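Local coordinates for proximal thread matrix protein 1 (Mytilus galloprovincialis, PDB 4CN9) that binds zinc ions, one of them in a MIDAS motif, and probably associates with collagen as a matrix protein of the mussel byssus, at residues F114-F119 with N152-A157; T144-V149 with H188-E193; Y220-N225 with L234-D239; K281-R286 with D432-A437. All blocks are in the same frame, centred on the assembly; numbering follows the deposited sequence.

In the fold
All four contacts belong to von Willebrand factor type A folds, and no direct hydrogen bond crosses any of them. Contacts 1 and 2 share helix 142-153 and touch one another: contact 2 packs its middle against helix 183-192 through buried aliphatic branches, while contact 1 joins its C-terminal end to the loop after edge strand 110-112 with a bridging water. Contact 3, partly exposed, lays edge strand 221-224 against helix 234-241 in the same domain. Contact 4, centred about 31 Å from the centre of contact 3, sets helix 272-285 against helix 430-437 in the second domain, adding a surface arginine to a buried aliphatic core.

Contact 1 of 4, residues F114-F119 with N152-A157; sequences FPLNKF and NSFSGA
Leu116 reaches the end of helix 142-153 in two ways, through its backbone and through a branch. Its N donates to a water at 3.0 Å, and that water donates in turn to the O of Ser153, 2.7 Å away, so one solvent molecule couples loop to helix. The same carbonyl is brushed by the side chain: Leu116 CD1 lies 3.3 Å from Ser153 O. CG stands beside the backbone N and opposite the carbonyl carbon (chi1 -69°), which sends CD1 across the gap, where it also meets Phe154 CD1 at 4.3 Å, obliquely to the ring. Asn117 is the third residue of a type I beta turn, Pro115 to Lys118, closed by the bond from Lys118 N to Pro115 O. Its amide extends past the turn until ND2 comes within 3.6 Å of Ala157 O, a loose polar approach rather than a hydrogen bond. At the far end of the loop the edge of the Phe119 ring stands over one face of Phe114, CE2 lying 3.7 Å above the Phe114 plane. On the partner side, Asn152 O receives both Ser155 N and Ser155 OG, two bonds that probably steady the turn after the helix. Leu116 and Phe154 both also touch Ile57 of strand 54-61. Here the loop after a sheet-edge strand meets the end of a covering helix, within the alpha/beta sandwich of a von Willebrand factor type A domain.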
loop_
_atom_site.group_PDB
_atom_site.type_symbol
_atom_site.label_atom_id
_atom_site.label_comp_id
_atom_site.label_asym_id
_atom_site.label_seq_id
_atom_site.Cartn_x
_atom_site.Cartn_y
_atom_site.Cartn_z
ATOM N N PHE A 114 20.540 -6.137 -16.715
ATOM C CA PHE A 114 20.080 -7.224 -17.570
ATOM C C PHE A 114 18.560 -7.285 -17.496
ATOM O O PHE A 114 17.967 -6.954 -16.463
ATOM C CB PHE A 114 20.732 -8.568 -17.205
ATOM C CG PHE A 114 20.565 -8.977 -15.757
ATOM C CD1 PHE A 114 19.453 -9.693 -15.341
ATOM C CD2 PHE A 114 21.532 -8.649 -14.818
ATOM C CE1 PHE A 114 19.306 -10.068 -14.012
ATOM C CE2 PHE A 114 21.395 -9.018 -13.507
ATOM C CZ PHE A 114 20.277 -9.729 -13.097
ATOM N N PRO A 115 17.919 -7.649 -18.612
ATOM C CA PRO A 115 16.463 -7.786 -18.688
ATOM C C PRO A 115 15.951 -9.108 -18.105
ATOM O O PRO A 115 16.732 -10.031 -17.875
ATOM C CB PRO A 115 16.197 -7.754 -20.195
ATOM C CG PRO A 115 17.433 -8.344 -20.794
ATOM C CD PRO A 115 18.565 -7.886 -19.921
ATOM N N LEU A 116 14.639 -9.183 -17.886
ATOM C CA LEU A 116 13.979 -10.405 -17.414
ATOM C C LEU A 116 14.335 -11.647 -18.241
ATOM O O LEU A 116 14.465 -12.738 -17.701
ATOM C CB LEU A 116 12.454 -10.215 -17.436
ATOM C CG LEU A 116 11.880 -9.227 -16.415
ATOM C CD1 LEU A 116 10.483 -8.815 -16.843
ATOM C CD2 LEU A 116 11.856 -9.817 -15.008
ATOM N N ASN A 117 14.468 -11.493 -19.556
ATOM C CA ASN A 117 14.644 -12.672 -20.401
ATOM C C ASN A 117 16.096 -13.050 -20.669
ATOM O O ASN A 117 16.349 -13.961 -21.444
ATOM C CB ASN A 117 13.867 -12.535 -21.722
ATOM C CG ASN A 117 14.337 -11.369 -22.581
ATOM O OD1 ASN A 117 15.333 -10.702 -22.281
ATOM N ND2 ASN A 117 13.615 -11.127 -23.678
ATOM N N LYS A 118 17.049 -12.373 -20.023
ATOM C CA LYS A 118 18.470 -12.642 -20.287
ATOM C C LYS A 118 18.946 -13.997 -19.759
ATOM O O LYS A 118 19.579 -14.757 -20.487
ATOM C CB LYS A 118 19.355 -11.547 -19.706
ATOM C CG LYS A 118 20.853 -11.712 -20.005
ATOM C CD LYS A 118 21.186 -11.286 -21.410
ATOM C CE LYS A 118 22.631 -10.814 -21.536
ATOM N NZ LYS A 118 22.907 -10.247 -22.897
ATOM N N PHE A 119 18.663 -14.288 -18.492
ATOM C CA PHE A 119 19.214 -15.478 -17.848
ATOM C C PHE A 119 18.108 -16.453 -17.479
ATOM O O PHE A 119 16.962 -16.051 -17.275
ATOM C CB PHE A 119 20.011 -15.100 -16.600
ATOM C CG PHE A 119 21.179 -14.195 -16.876
ATOM C CD1 PHE A 119 22.222 -14.611 -17.691
ATOM C CD2 PHE A 119 21.245 -12.938 -16.309
ATOM C CE1 PHE A 119 23.302 -13.783 -17.939
ATOM C CE2 PHE A 119 22.323 -12.110 -16.537
ATOM C CZ PHE A 119 23.358 -12.529 -17.355
ATOM N N ASN A 152 10.074 -0.020 -20.152
ATOM C CA ASN A 152 11.000 -0.987 -20.742
ATOM C C ASN A 152 11.037 -2.337 -20.035
ATOM O O ASN A 152 10.926 -3.387 -20.677
ATOM C CB ASN A 152 12.427 -0.422 -20.768
ATOM C CG ASN A 152 12.575 0.762 -21.708
ATOM O OD1 ASN A 152 11.642 1.531 -21.915
ATOM N ND2 ASN A 152 13.759 0.906 -22.287
ATOM N N SER A 153 11.204 -2.310 -18.715
ATOM C CA SER A 153 11.555 -3.520 -17.963
ATOM C C SER A 153 10.492 -4.605 -18.008
ATOM O O SER A 153 10.824 -5.793 -18.019
ATOM C CB SER A 153 11.854 -3.183 -16.507
ATOM O OG SER A 153 12.855 -2.210 -16.409
ATOM N N PHE A 154 9.223 -4.209 -18.000
ATOM C CA PHE A 154 8.127 -5.169 -18.048
ATOM C C PHE A 154 7.561 -5.337 -19.448
ATOM O O PHE A 154 6.546 -6.017 -19.628
ATOM C CB PHE A 154 7.019 -4.748 -17.084
ATOM C CG PHE A 154 7.351 -4.999 -15.646
ATOM C CD1 PHE A 154 7.472 -6.299 -15.166
ATOM C CD2 PHE A 154 7.564 -3.953 -14.778
ATOM C CE1 PHE A 154 7.780 -6.541 -13.827
ATOM C CE2 PHE A 154 7.867 -4.188 -13.441
ATOM C CZ PHE A 154 7.983 -5.486 -12.971
ATOM N N SER A 155 8.215 -4.749 -20.454
ATOM C CA SER A 155 7.690 -4.853 -21.823
ATOM C C SER A 155 7.904 -6.249 -22.394
ATOM O O SER A 155 8.821 -6.964 -21.989
ATOM C CB SER A 155 8.315 -3.796 -22.748
ATOM O OG SER A 155 9.695 -4.043 -22.997
ATOM N N GLY A 156 7.048 -6.627 -23.339
ATOM C CA GLY A 156 7.240 -7.840 -24.110
ATOM C C GLY A 156 8.664 -7.986 -24.620
ATOM O O GLY A 156 9.230 -9.072 -24.601
ATOM N N ALA A 157 9.252 -6.888 -25.071
ATOM C CA ALA A 157 10.581 -6.929 -25.686
ATOM C C ALA A 157 11.672 -7.383 -24.708
ATOM O O ALA A 157 12.703 -7.910 -25.133
ATOM C CB ALA A 157 10.928 -5.567 -26.260
HETATM O O HOH W 1 13.490 -6.462 -18.100
#

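Contact 2 of 4, residues T144-V149 with H188-E193; sequences TGLKHV and HKLKAE
Leu190 carries its side of this helix pair alone, offering one methyl to each of two residues of helix 142-153. CD2 meets CD2 of Leu146 at 3.7 Å, the two side chains running at about a right angle to each other, while CD1 takes Val149 CG1 at 4.2 Å with a more slanting approach. The fork of Leu190 therefore spans one turn of the opposite helix. Its CG lies opposite the backbone N (chi1 -176°), a conformation that carries both methyls out across the gap; CD2 also comes within 4.1 Å of Leu146 O, resting near the helix backbone. Leu146 and Leu190 are the residues of closest backbone approach, 7.1 Å from CA to CA. No polar bond links the segments, and all three aliphatic side chains are buried. Farther out, Lys147 NZ and Lys189 NZ lie 6.2 Å apart, like charges that probably repel mildly; Lys147 NZ is engaged by Glu151 in a salt bridge. Arg150 lies against Lys189, Leu190 and Glu193, extending the interface along helix 142-153. Beyond Leu190, Leu146 also packs on Glu186 and Ala187, one turn earlier in helix 183-192. Toward the sheet, Leu146 touches Leu59, and Val149 touches both Ile57 and Leu59, so the cluster lies between the two helices and strand 54-61, with His148 facing strand 110-112 through a hydrogen bond between His148 NE2 and Thr112 OG1.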
loop_
_atom_site.group_PDB
_atom_site.type_symbol
_atom_site.label_atom_id
_atom_site.label_comp_id
_atom_site.label_asym_id
_atom_site.label_seq_id
_atom_site.Cartn_x
_atom_site.Cartn_y
_atom_site.Cartn_z
ATOM N N THR A 144 12.833 8.726 -12.686
ATOM C CA THR A 144 13.301 8.293 -14.003
ATOM C C THR A 144 13.463 6.785 -14.003
ATOM O O THR A 144 13.125 6.121 -14.978
ATOM C CB THR A 144 14.612 8.976 -14.411
ATOM O OG1 THR A 144 14.432 10.392 -14.347
ATOM C CG2 THR A 144 15.023 8.595 -15.829
ATOM N N GLY A 145 13.949 6.237 -12.888
ATOM C CA GLY A 145 14.058 4.793 -12.739
ATOM C C GLY A 145 12.705 4.101 -12.848
ATOM O O GLY A 145 12.560 3.112 -13.573
ATOM N N LEU A 146 11.708 4.621 -12.134
ATOM C CA LEU A 146 10.369 4.038 -12.147
ATOM C C LEU A 146 9.744 4.081 -13.547
ATOM O O LEU A 146 9.073 3.144 -13.958
ATOM C CB LEU A 146 9.467 4.762 -11.144
ATOM C CG LEU A 146 9.842 4.547 -9.676
ATOM C CD1 LEU A 146 9.117 5.527 -8.756
ATOM C CD2 LEU A 146 9.554 3.117 -9.263
ATOM N N LYS A 147 9.972 5.181 -14.255
ATOM C CA LYS A 147 9.489 5.357 -15.623
ATOM C C LYS A 147 10.126 4.323 -16.540
ATOM O O LYS A 147 9.448 3.653 -17.328
ATOM C CB LYS A 147 9.849 6.762 -16.101
ATOM C CG LYS A 147 9.403 7.101 -17.521
ATOM C CD LYS A 147 9.896 8.501 -17.902
ATOM C CE LYS A 147 9.902 8.708 -19.403
ATOM N NZ LYS A 147 8.524 8.801 -19.932
ATOM N N HIS A 148 11.442 4.189 -16.438
ATOM C CA HIS A 148 12.162 3.196 -17.238
ATOM C C HIS A 148 11.617 1.776 -16.999
ATOM O O HIS A 148 11.446 0.978 -17.935
ATOM C CB HIS A 148 13.653 3.278 -16.907
ATOM C CG HIS A 148 14.505 2.336 -17.700
ATOM N ND1 HIS A 148 15.128 2.703 -18.873
ATOM C CD2 HIS A 148 14.844 1.041 -17.485
ATOM C CE1 HIS A 148 15.822 1.681 -19.341
ATOM N NE2 HIS A 148 15.666 0.659 -18.518
ATOM N N VAL A 149 11.330 1.461 -15.739
ATOM C CA VAL A 149 10.794 0.149 -15.386
ATOM C C VAL A 149 9.410 -0.072 -16.016
ATOM O O VAL A 149 9.139 -1.122 -16.592
ATOM C CB VAL A 149 10.762 -0.045 -13.848
ATOM C CG1 VAL A 149 9.924 -1.247 -13.474
ATOM C CG2 VAL A 149 12.190 -0.191 -13.303
ATOM N N HIS A 188 2.728 6.174 -9.442
ATOM C CA HIS A 188 1.295 6.019 -9.688
ATOM C C HIS A 188 1.021 5.254 -10.993
ATOM O O HIS A 188 0.262 4.299 -11.013
ATOM C CB HIS A 188 0.625 7.401 -9.733
ATOM C CG HIS A 188 -0.815 7.363 -10.139
ATOM N ND1 HIS A 188 -1.829 7.061 -9.256
ATOM C CD2 HIS A 188 -1.411 7.591 -11.334
ATOM C CE1 HIS A 188 -2.987 7.099 -9.888
ATOM N NE2 HIS A 188 -2.762 7.412 -11.152
ATOM N N LYS A 189 1.666 5.661 -12.080
ATOM C CA LYS A 189 1.457 4.980 -13.361
ATOM C C LYS A 189 1.928 3.530 -13.291
ATOM O O LYS A 189 1.301 2.614 -13.826
ATOM C CB LYS A 189 2.192 5.710 -14.476
ATOM C CG LYS A 189 1.670 7.098 -14.781
ATOM C CD LYS A 189 2.519 7.696 -15.900
ATOM C CE LYS A 189 2.034 9.043 -16.347
ATOM N NZ LYS A 189 2.920 9.615 -17.413
ATOM N N LEU A 190 3.039 3.309 -12.609
ATOM C CA LEU A 190 3.581 1.961 -12.527
ATOM C C LEU A 190 2.621 1.052 -11.773
ATOM O O LEU A 190 2.257 -0.034 -12.240
ATOM C CB LEU A 190 4.966 2.006 -11.861
ATOM C CG LEU A 190 5.750 0.705 -11.771
ATOM C CD1 LEU A 190 5.965 0.074 -13.152
ATOM C CD2 LEU A 190 7.089 0.968 -11.068
ATOM N N LYS A 191 2.166 1.507 -10.616
ATOM C CA LYS A 191 1.283 0.693 -9.794
ATOM C C LYS A 191 -0.075 0.501 -10.482
ATOM O O LYS A 191 -0.727 -0.523 -10.293
ATOM C CB LYS A 191 1.137 1.295 -8.387
ATOM C CG LYS A 191 2.424 1.218 -7.558
ATOM C CD LYS A 191 2.280 1.785 -6.120
ATOM C CE LYS A 191 2.164 3.287 -6.113
ATOM N NZ LYS A 191 2.027 3.860 -4.745
ATOM N N ALA A 192 -0.486 1.468 -11.299
ATOM C CA ALA A 192 -1.756 1.362 -12.023
ATOM C C ALA A 192 -1.735 0.184 -13.003
ATOM O O ALA A 192 -2.783 -0.290 -13.426
ATOM C CB ALA A 192 -2.068 2.671 -12.759
ATOM N N GLU A 193 -0.539 -0.293 -13.347
ATOM C CA GLU A 193 -0.390 -1.406 -14.277
ATOM C C GLU A 193 -0.379 -2.753 -13.573
ATOM O O GLU A 193 -0.055 -3.763 -14.180
ATOM C CB GLU A 193 0.890 -1.237 -15.103
ATOM C CG GLU A 193 0.857 -0.013 -16.011
ATOM C CD GLU A 193 1.993 0.016 -17.026
ATOM O OE1 GLU A 193 2.913 -0.825 -16.918
ATOM O OE2 GLU A 193 1.963 0.880 -17.938
#

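Contact 3 of 4, residues Y220-N225 with L234-D239; sequences YVLTTN and LKLVID
Edge strand 221-224 of the first von Willebrand factor type A domain meets the domain's last helix, 234-241, through Leu222, which sits against Leu236 and Val237. CD1 of Leu222 does most of the work: it lies 3.8 Å from Leu236 CB and 3.3 Å from CG2 of Val237. The second distance is closer than usual van der Waals contact, and its exact value is doubtful. The other branch, CD2, rests 4.2 Å from Leu236 CD1, and the two leucines meet at a slant. In Leu222, CG lies opposite the carbonyl carbon (chi1 -57°), which points the fork at the helix, CD1 reaching both the base of Leu236 and one branch of Val237, CD2 staying with Leu236. Val237 CG2 likewise points away from its own carbonyl carbon, on the side where CD1 arrives. The strand and helix are nearest at Leu222 and Val237, whose CA atoms are 7.9 Å apart. Within the helix, Lys235 NZ holds Asp239 OD2 at 2.9 Å in a salt bridge one turn long, using the syn lone pair of the carboxylate. Backbone hydrogen bonds with Ala199 and Gly201 tie Leu222 into the sheet beside strand 195-202, while Val237 also packs on Ile200 there and on Leu84 of helix 73-85. A closing helix packed against the last, parallel edge strand of the sheet fits the Rossmann-like von Willebrand factor type A fold.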
loop_
_atom_site.group_PDB
_atom_site.type_symbol
_atom_site.label_atom_id
_atom_site.label_comp_id
_atom_site.label_asym_id
_atom_site.label_seq_id
_atom_site.Cartn_x
_atom_site.Cartn_y
_atom_site.Cartn_z
ATOM N N TYR A 220 5.009 -1.265 2.959
ATOM C CA TYR A 220 5.916 -1.856 1.975
ATOM C C TYR A 220 7.236 -1.078 1.893
ATOM O O TYR A 220 8.045 -1.294 0.972
ATOM C CB TYR A 220 5.252 -1.883 0.599
ATOM C CG TYR A 220 4.172 -2.926 0.448
ATOM C CD1 TYR A 220 3.046 -2.921 1.272
ATOM C CD2 TYR A 220 4.261 -3.900 -0.532
ATOM C CE1 TYR A 220 2.057 -3.870 1.128
ATOM C CE2 TYR A 220 3.269 -4.866 -0.683
ATOM C CZ TYR A 220 2.168 -4.836 0.139
ATOM O OH TYR A 220 1.179 -5.783 -0.019
ATOM N N VAL A 221 7.445 -0.156 2.830
ATOM C CA VAL A 221 8.707 0.566 2.950
ATOM C C VAL A 221 9.511 -0.023 4.098
ATOM O O VAL A 221 9.017 -0.115 5.223
ATOM C CB VAL A 221 8.502 2.053 3.240
ATOM C CG1 VAL A 221 9.867 2.743 3.439
ATOM C CG2 VAL A 221 7.711 2.723 2.117
ATOM N N LEU A 222 10.736 -0.444 3.807
ATOM C CA LEU A 222 11.633 -0.982 4.824
ATOM C C LEU A 222 12.866 -0.088 4.930
ATOM O O LEU A 222 13.347 0.441 3.929
ATOM C CB LEU A 222 12.035 -2.403 4.467
ATOM C CG LEU A 222 10.864 -3.369 4.276
ATOM C CD1 LEU A 222 11.373 -4.675 3.762
ATOM C CD2 LEU A 222 10.085 -3.561 5.559
ATOM N N THR A 223 13.357 0.109 6.148
ATOM C CA THR A 223 14.497 0.993 6.369
ATOM C C THR A 223 15.561 0.301 7.214
ATOM O O THR A 223 15.266 -0.568 8.029
ATOM C CB THR A 223 14.084 2.306 7.067
ATOM O OG1 THR A 223 13.573 2.014 8.372
ATOM C CG2 THR A 223 13.017 3.036 6.263
ATOM N N THR A 224 16.808 0.688 6.996
ATOM C CA THR A 224 17.918 0.164 7.772
ATOM C C THR A 224 18.995 1.242 7.836
ATOM O O THR A 224 19.052 2.135 6.974
ATOM C CB THR A 224 18.459 -1.141 7.167
ATOM O OG1 THR A 224 19.547 -1.624 7.957
ATOM C CG2 THR A 224 18.941 -0.925 5.744
ATOM N N ASN A 225 19.839 1.171 8.857
ATOM C CA ASN A 225 20.809 2.228 9.112
ATOM C C ASN A 225 22.093 2.095 8.308
ATOM O O ASN A 225 22.797 3.071 8.092
ATOM C CB ASN A 225 21.141 2.290 10.608
ATOM C CG ASN A 225 20.120 3.088 11.395
ATOM O OD1 ASN A 225 19.598 2.624 12.411
ATOM N ND2 ASN A 225 19.824 4.296 10.923
ATOM N N LEU A 234 15.718 -9.302 4.746
ATOM C CA LEU A 234 15.395 -10.302 3.725
ATOM C C LEU A 234 14.016 -10.921 3.928
ATOM O O LEU A 234 13.192 -10.974 2.992
ATOM C CB LEU A 234 16.464 -11.406 3.671
ATOM C CG LEU A 234 16.311 -12.428 2.546
ATOM C CD1 LEU A 234 16.297 -11.756 1.174
ATOM C CD2 LEU A 234 17.433 -13.471 2.612
ATOM N N LYS A 235 13.752 -11.390 5.140
ATOM C CA LYS A 235 12.491 -12.086 5.404
ATOM C C LYS A 235 11.294 -11.173 5.153
ATOM O O LYS A 235 10.305 -11.585 4.540
ATOM C CB LYS A 235 12.442 -12.631 6.838
ATOM C CG LYS A 235 11.065 -13.149 7.224
ATOM C CD LYS A 235 11.078 -13.905 8.548
ATOM C CE LYS A 235 9.732 -14.576 8.821
ATOM N NZ LYS A 235 8.586 -13.620 8.778
ATOM N N LEU A 236 11.403 -9.937 5.623
ATOM C CA LEU A 236 10.367 -8.930 5.431
ATOM C C LEU A 236 10.098 -8.637 3.949
ATOM O O LEU A 236 8.954 -8.478 3.537
ATOM C CB LEU A 236 10.770 -7.638 6.142
ATOM C CG LEU A 236 10.803 -7.703 7.672
ATOM C CD1 LEU A 236 11.405 -6.438 8.271
ATOM C CD2 LEU A 236 9.408 -7.923 8.218
ATOM N N VAL A 237 11.155 -8.559 3.151
ATOM C CA VAL A 237 11.001 -8.269 1.741
ATOM C C VAL A 237 10.308 -9.417 1.038
ATOM O O VAL A 237 9.423 -9.202 0.223
ATOM C CB VAL A 237 12.357 -7.956 1.071
ATOM C CG1 VAL A 237 12.212 -7.871 -0.436
ATOM C CG2 VAL A 237 12.927 -6.658 1.619
ATOM N N ILE A 238 10.704 -10.645 1.355
ATOM C CA ILE A 238 10.091 -11.804 0.745
ATOM C C ILE A 238 8.620 -11.916 1.156
ATOM O O ILE A 238 7.780 -12.287 0.348
ATOM C CB ILE A 238 10.825 -13.104 1.133
ATOM C CG1 ILE A 238 12.288 -13.043 0.681
ATOM C CG2 ILE A 238 10.108 -14.308 0.548
ATOM C CD1 ILE A 238 12.486 -12.690 -0.786
ATOM N N ASP A 239 8.325 -11.601 2.416
ATOM C CA ASP A 239 6.950 -11.638 2.912
ATOM C C ASP A 239 6.064 -10.680 2.136
ATOM O O ASP A 239 4.938 -11.023 1.786
ATOM C CB ASP A 239 6.892 -11.279 4.400
ATOM C CG ASP A 239 7.417 -12.393 5.293
ATOM O OD1 ASP A 239 7.562 -13.531 4.801
ATOM O OD2 ASP A 239 7.679 -12.127 6.482
#

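Contact 4 of 4, residues K281-R286 with D432-A437; sequences KDIVDR and DVVKLA
Val434 sits between Ile283 and Arg286, taking the arginine against one methyl and part of its stem against the other. Arg286 folds back on itself: its chain bends at both chi2 (-75°) and chi3 (-68°), so the guanidinium comes round over the valine. One face of that group then lies over Val434 CG1, which stands 3.8 Å from the guanidinium plane, offset toward the rim; NH2 is the nearest nitrogen, 4.0 Å from CG1. The same methyl touches Arg286 CB, also at 4.0 Å, so it is cupped between the root and the end of the bent chain. CG of Arg286 meets the second branch, Val434 CG2, at 4.1 Å. The charge itself is satisfied beside the valine rather than on it: Arg286 NH2 forms a salt bridge with Glu431, just before the segment on helix 430-437, and this probably helps fix its orientation over the valine. This packing joins helix 272-285, which follows the first strand of the second von Willebrand factor type A domain, to helix 430-437, which follows the last strand of its six-stranded sheet. Deeper in the interface Ile283 is the partner. Its chi2 of 169° extends CD1 to Val433 CG1 at 4.1 Å, the two side chains crossing nearly at right angles, while its CG1 lies 4.2 Å from Val434 CG2. Met430 also touches Ile283, and Val433 rests in turn on Phe418 of strand 417-420.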
loop_
_atom_site.group_PDB
_atom_site.type_symbol
_atom_site.label_atom_id
_atom_site.label_comp_id
_atom_site.label_asym_id
_atom_site.label_seq_id
_atom_site.Cartn_x
_atom_site.Cartn_y
_atom_site.Cartn_z
ATOM N N LYS A 281 -24.248 2.782 2.358
ATOM C CA LYS A 281 -25.194 1.735 1.978
ATOM C C LYS A 281 -24.919 1.187 0.570
ATOM O O LYS A 281 -25.029 -0.015 0.342
ATOM C CB LYS A 281 -26.632 2.258 2.092
ATOM C CG LYS A 281 -27.080 2.407 3.525
ATOM C CD LYS A 281 -28.133 3.490 3.702
ATOM C CE LYS A 281 -29.272 3.307 2.747
ATOM N NZ LYS A 281 -30.269 4.407 2.790
ATOM N N ASP A 282 -24.555 2.063 -0.369
ATOM C CA ASP A 282 -24.220 1.629 -1.720
ATOM C C ASP A 282 -22.989 0.724 -1.730
ATOM O O ASP A 282 -22.930 -0.249 -2.476
ATOM C CB ASP A 282 -24.018 2.821 -2.662
ATOM C CG ASP A 282 -25.331 3.535 -3.003
ATOM O OD1 ASP A 282 -26.400 3.000 -2.666
ATOM O OD2 ASP A 282 -25.289 4.634 -3.601
ATOM N N ILE A 283 -22.023 1.022 -0.867
ATOM C CA ILE A 283 -20.840 0.183 -0.724
ATOM C C ILE A 283 -21.203 -1.192 -0.199
ATOM O O ILE A 283 -20.737 -2.216 -0.712
ATOM C CB ILE A 283 -19.801 0.874 0.192
ATOM C CG1 ILE A 283 -19.240 2.089 -0.546
ATOM C CG2 ILE A 283 -18.683 -0.097 0.603
ATOM C CD1 ILE A 283 -18.419 2.984 0.308
ATOM N N VAL A 284 -22.060 -1.234 0.815
ATOM C CA VAL A 284 -22.512 -2.506 1.357
ATOM C C VAL A 284 -23.114 -3.385 0.254
ATOM O O VAL A 284 -22.852 -4.591 0.184
ATOM C CB VAL A 284 -23.518 -2.294 2.510
ATOM C CG1 VAL A 284 -24.213 -3.584 2.875
ATOM C CG2 VAL A 284 -22.790 -1.708 3.737
ATOM N N ASP A 285 -23.929 -2.772 -0.598
ATOM C CA ASP A 285 -24.606 -3.503 -1.671
ATOM C C ASP A 285 -23.661 -4.117 -2.698
ATOM O O ASP A 285 -24.060 -5.007 -3.441
ATOM C CB ASP A 285 -25.611 -2.592 -2.391
ATOM C CG ASP A 285 -26.939 -2.502 -1.665
ATOM O OD1 ASP A 285 -27.269 -3.428 -0.876
ATOM O OD2 ASP A 285 -27.664 -1.507 -1.899
ATOM N N ARG A 286 -22.416 -3.654 -2.750
ATOM C CA ARG A 286 -21.467 -4.168 -3.723
ATOM C C ARG A 286 -20.790 -5.451 -3.271
ATOM O O ARG A 286 -20.103 -6.099 -4.061
ATOM C CB ARG A 286 -20.423 -3.102 -4.070
ATOM C CG ARG A 286 -21.040 -1.854 -4.665
ATOM C CD ARG A 286 -21.458 -2.084 -6.101
ATOM N NE ARG A 286 -20.288 -2.271 -6.945
ATOM C CZ ARG A 286 -19.706 -1.306 -7.646
ATOM N NH1 ARG A 286 -20.194 -0.073 -7.634
ATOM N NH2 ARG A 286 -18.637 -1.584 -8.371
ATOM N N ASP A 432 -13.834 3.725 -7.280
ATOM C CA ASP A 432 -12.480 3.614 -6.769
ATOM C C ASP A 432 -12.487 3.172 -5.311
ATOM O O ASP A 432 -11.653 2.365 -4.907
ATOM C CB ASP A 432 -11.728 4.938 -6.922
ATOM C CG ASP A 432 -11.311 5.209 -8.356
ATOM O OD1 ASP A 432 -11.220 4.241 -9.136
ATOM O OD2 ASP A 432 -11.065 6.390 -8.698
ATOM N N VAL A 433 -13.424 3.673 -4.518
ATOM C CA VAL A 433 -13.459 3.283 -3.105
ATOM C C VAL A 433 -13.850 1.819 -2.953
ATOM O O VAL A 433 -13.247 1.108 -2.172
ATOM C CB VAL A 433 -14.342 4.217 -2.246
ATOM C CG1 VAL A 433 -14.557 3.643 -0.855
ATOM C CG2 VAL A 433 -13.697 5.597 -2.159
ATOM N N VAL A 434 -14.835 1.363 -3.727
ATOM C CA VAL A 434 -15.249 -0.044 -3.719
ATOM C C VAL A 434 -14.098 -1.000 -4.066
ATOM O O VAL A 434 -13.944 -2.047 -3.421
ATOM C CB VAL A 434 -16.467 -0.271 -4.665
ATOM C CG1 VAL A 434 -16.722 -1.742 -4.903
ATOM C CG2 VAL A 434 -17.719 0.393 -4.082
ATOM N N LYS A 435 -13.292 -0.651 -5.072
ATOM C CA LYS A 435 -12.164 -1.493 -5.459
ATOM C C LYS A 435 -11.202 -1.667 -4.300
ATOM O O LYS A 435 -10.622 -2.734 -4.143
ATOM C CB LYS A 435 -11.377 -0.915 -6.641
ATOM C CG LYS A 435 -12.044 -1.055 -8.003
ATOM C CD LYS A 435 -11.136 -0.473 -9.091
ATOM C CE LYS A 435 -11.845 -0.355 -10.436
ATOM N NZ LYS A 435 -10.976 0.288 -11.469
ATOM N N LEU A 436 -11.018 -0.621 -3.499
ATOM C CA LEU A 436 -10.186 -0.742 -2.303
ATOM C C LEU A 436 -10.917 -1.505 -1.184
ATOM O O LEU A 436 -10.336 -2.359 -0.532
ATOM C CB LEU A 436 -9.751 0.643 -1.815
ATOM C CG LEU A 436 -8.970 1.470 -2.844
ATOM C CD1 LEU A 436 -8.601 2.833 -2.293
ATOM C CD2 LEU A 436 -7.723 0.732 -3.293
ATOM N N ALA A 437 -12.191 -1.191 -0.949
ATOM C CA ALA A 437 -12.950 -1.888 0.078
ATOM C C ALA A 437 -12.981 -3.388 -0.191
ATOM O O ALA A 437 -12.982 -4.189 0.748
ATOM C CB ALA A 437 -14.369 -1.343 0.174
#